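Local atomic coordinates of ribonuclease mar1, putative (Trypanosoma cruzi, PDB entry 1YZV), a protein that is of unproven function but belongs to the isochorismatase family and is probably a hydrolase related to isochorismatase. Residues S18-F23 and P108-V113. Numbering follows the deposited sequence.
Sequences SCKTAF and PEVEQV
Gln112 donates through NE2 to Thr21 OG1 at 3.0 Å. The N-H...O angle of 165° makes the bond nearly straight, and OG1 sits close to the plane of the amide, 10° out of it. Thr21 chi1 of -55° sets OG1 beside the backbone N and anti to the carbonyl carbon, where NE2 reaches it. Cys19 SG lies against the same amide, 3.5 Å from Gln112 CD, while Cys19 CB meets the carboxylate carbon Glu111 CD at 3.5 Å. On the opposite face of the sheet from the Thr21-Gln112 bond, Ala22 CB touches Val110 CG1 and Val113 CG2, both at 4.0 Å.

The backbones between these two faces pair in parallel. Lys20 N bonds Glu109 O at 2.8 Å and Ala22 N bonds Gln112 O at 3.0 Å, whereas Glu111 N reaches Lys20 O only weakly. Lys20 pairs with Val110 but Thr21 with Gln112, so a beta bulge inserts Glu111, with Val110 centring an inverse gamma turn. The contact starts the adjoining central strands, 20-26 and 110-118, of a six-stranded parallel sheet in order 3-2-1-4-5-6, as in the isochorismatase fold.

Further out, Lys14 bonds Gln112 OE1 through its backbone N and salt-bridges Glu111 through NZ. With both ends of its amide engaged, Gln112 has its flip state fixed, and the buried Thr21 hydroxyl gains a polar partner.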
loop_
_atom_site.group_PDB
_atom_site.type_symbol
_atom_site.label_atom_id
_atom_site.label_comp_id
_atom_site.label_asym_id
_atom_site.label_seq_id
_atom_site.Cartn_x
_atom_site.Cartn_y
_atom_site.Cartn_z
ATOM N N SER A 18 15.947 -3.865 26.024
ATOM C CA SER A 18 15.208 -2.663 26.327
ATOM C C SER A 18 13.857 -2.946 27.034
ATOM O O SER A 18 13.306 -2.130 27.747
ATOM C CB SER A 18 14.982 -1.936 24.989
ATOM O OG SER A 18 14.717 -0.578 25.168
ATOM N N CYS A 19 13.245 -4.048 26.670
ATOM C CA CYS A 19 11.935 -4.414 27.152
ATOM C C CYS A 19 11.829 -5.898 26.914
ATOM O O CYS A 19 12.694 -6.486 26.250
ATOM C CB CYS A 19 10.856 -3.651 26.402
ATOM S SG CYS A 19 10.782 -3.949 24.580
ATOM N N LYS A 20 10.818 -6.522 27.480
ATOM C CA LYS A 20 10.545 -7.908 27.194
ATOM C C LYS A 20 9.650 -8.078 25.942
ATOM O O LYS A 20 8.917 -7.151 25.571
ATOM C CB LYS A 20 9.916 -8.512 28.408
ATOM C CG LYS A 20 9.818 -9.988 28.398
ATOM C CD LYS A 20 9.893 -10.480 29.860
ATOM C CE LYS A 20 9.444 -11.927 29.949
ATOM N NZ LYS A 20 9.545 -12.455 31.355
ATOM N N THR A 21 9.931 -9.157 25.189
ATOM C CA THR A 21 9.233 -9.470 23.939
ATOM C C THR A 21 8.462 -10.777 24.088
ATOM O O THR A 21 9.006 -11.735 24.638
ATOM C CB THR A 21 10.270 -9.668 22.774
ATOM O OG1 THR A 21 11.076 -8.500 22.694
ATOM C CG2 THR A 21 9.600 -9.876 21.439
ATOM N N ALA A 22 7.192 -10.795 23.669
ATOM C CA ALA A 22 6.380 -12.039 23.675
ATOM C C ALA A 22 6.277 -12.539 22.249
ATOM O O ALA A 22 6.031 -11.771 21.314
ATOM C CB ALA A 22 4.981 -11.787 24.235
ATOM N N PHE A 23 6.516 -13.828 22.090
ATOM C CA PHE A 23 6.334 -14.501 20.842
ATOM C C PHE A 23 4.975 -15.203 20.911
ATOM O O PHE A 23 4.774 -16.138 21.696
ATOM C CB PHE A 23 7.496 -15.476 20.598
ATOM C CG PHE A 23 8.802 -14.792 20.323
ATOM C CD1 PHE A 23 9.151 -14.411 19.028
ATOM C CD2 PHE A 23 9.683 -14.528 21.352
ATOM C CE1 PHE A 23 10.300 -13.710 18.798
ATOM C CE2 PHE A 23 10.793 -13.724 21.131
ATOM C CZ PHE A 23 11.133 -13.368 19.860
ATOM N N PRO A 108 3.805 -3.862 32.125
ATOM C CA PRO A 108 4.464 -2.746 31.437
ATOM C C PRO A 108 5.816 -3.100 30.761
ATOM O O PRO A 108 6.112 -2.564 29.715
ATOM C CB PRO A 108 4.645 -1.708 32.563
ATOM C CG PRO A 108 4.726 -2.477 33.764
ATOM C CD PRO A 108 3.677 -3.576 33.564
ATOM N N GLU A 109 6.534 -4.084 31.280
ATOM C CA GLU A 109 7.789 -4.551 30.660
ATOM C C GLU A 109 7.606 -5.295 29.309
ATOM O O GLU A 109 8.548 -5.369 28.530
ATOM C CB GLU A 109 8.528 -5.469 31.620
ATOM C CG GLU A 109 7.661 -6.607 32.135
ATOM C CD GLU A 109 8.359 -7.548 33.104
ATOM O OE1 GLU A 109 9.534 -7.275 33.489
ATOM O OE2 GLU A 109 7.750 -8.605 33.427
ATOM N N VAL A 110 6.464 -5.961 29.119
ATOM C CA VAL A 110 6.185 -6.666 27.863
ATOM C C VAL A 110 5.601 -5.671 26.867
ATOM O O VAL A 110 4.396 -5.448 26.811
ATOM C CB VAL A 110 5.225 -7.858 28.036
ATOM C CG1 VAL A 110 5.116 -8.617 26.712
ATOM C CG2 VAL A 110 5.711 -8.784 29.133
ATOM N N GLU A 111 6.487 -4.986 26.173
ATOM C CA GLU A 111 6.108 -3.864 25.340
ATOM C C GLU A 111 5.793 -4.241 23.906
ATOM O O GLU A 111 5.125 -3.473 23.216
ATOM C CB GLU A 111 7.223 -2.822 25.295
ATOM C CG GLU A 111 7.386 -2.017 26.565
ATOM C CD GLU A 111 8.547 -0.997 26.477
ATOM O OE1 GLU A 111 8.890 -0.553 25.346
ATOM O OE2 GLU A 111 9.091 -0.648 27.548
ATOM N N GLN A 112 6.307 -5.383 23.453
ATOM C CA GLN A 112 6.251 -5.764 22.048
ATOM C C GLN A 112 6.033 -7.255 21.857
ATOM O O GLN A 112 6.475 -8.067 22.651
ATOM C CB GLN A 112 7.481 -5.264 21.306
ATOM C CG GLN A 112 8.794 -5.907 21.776
ATOM C CD GLN A 112 10.025 -5.121 21.381
ATOM O OE1 GLN A 112 9.962 -3.916 21.041
ATOM N NE2 GLN A 112 11.185 -5.819 21.393
ATOM N N VAL A 113 5.211 -7.571 20.856
ATOM C CA VAL A 113 4.779 -8.937 20.563
ATOM C C VAL A 113 5.107 -9.194 19.118
ATOM O O VAL A 113 4.860 -8.322 18.250
ATOM C CB VAL A 113 3.258 -9.069 20.820
ATOM C CG1 VAL A 113 2.704 -10.377 20.223
ATOM C CG2 VAL A 113 2.933 -8.909 22.404
HETATM O O HOH W 1 10.455 -1.771 29.627
HETATM O O HOH W 2 7.629 -10.864 32.364
#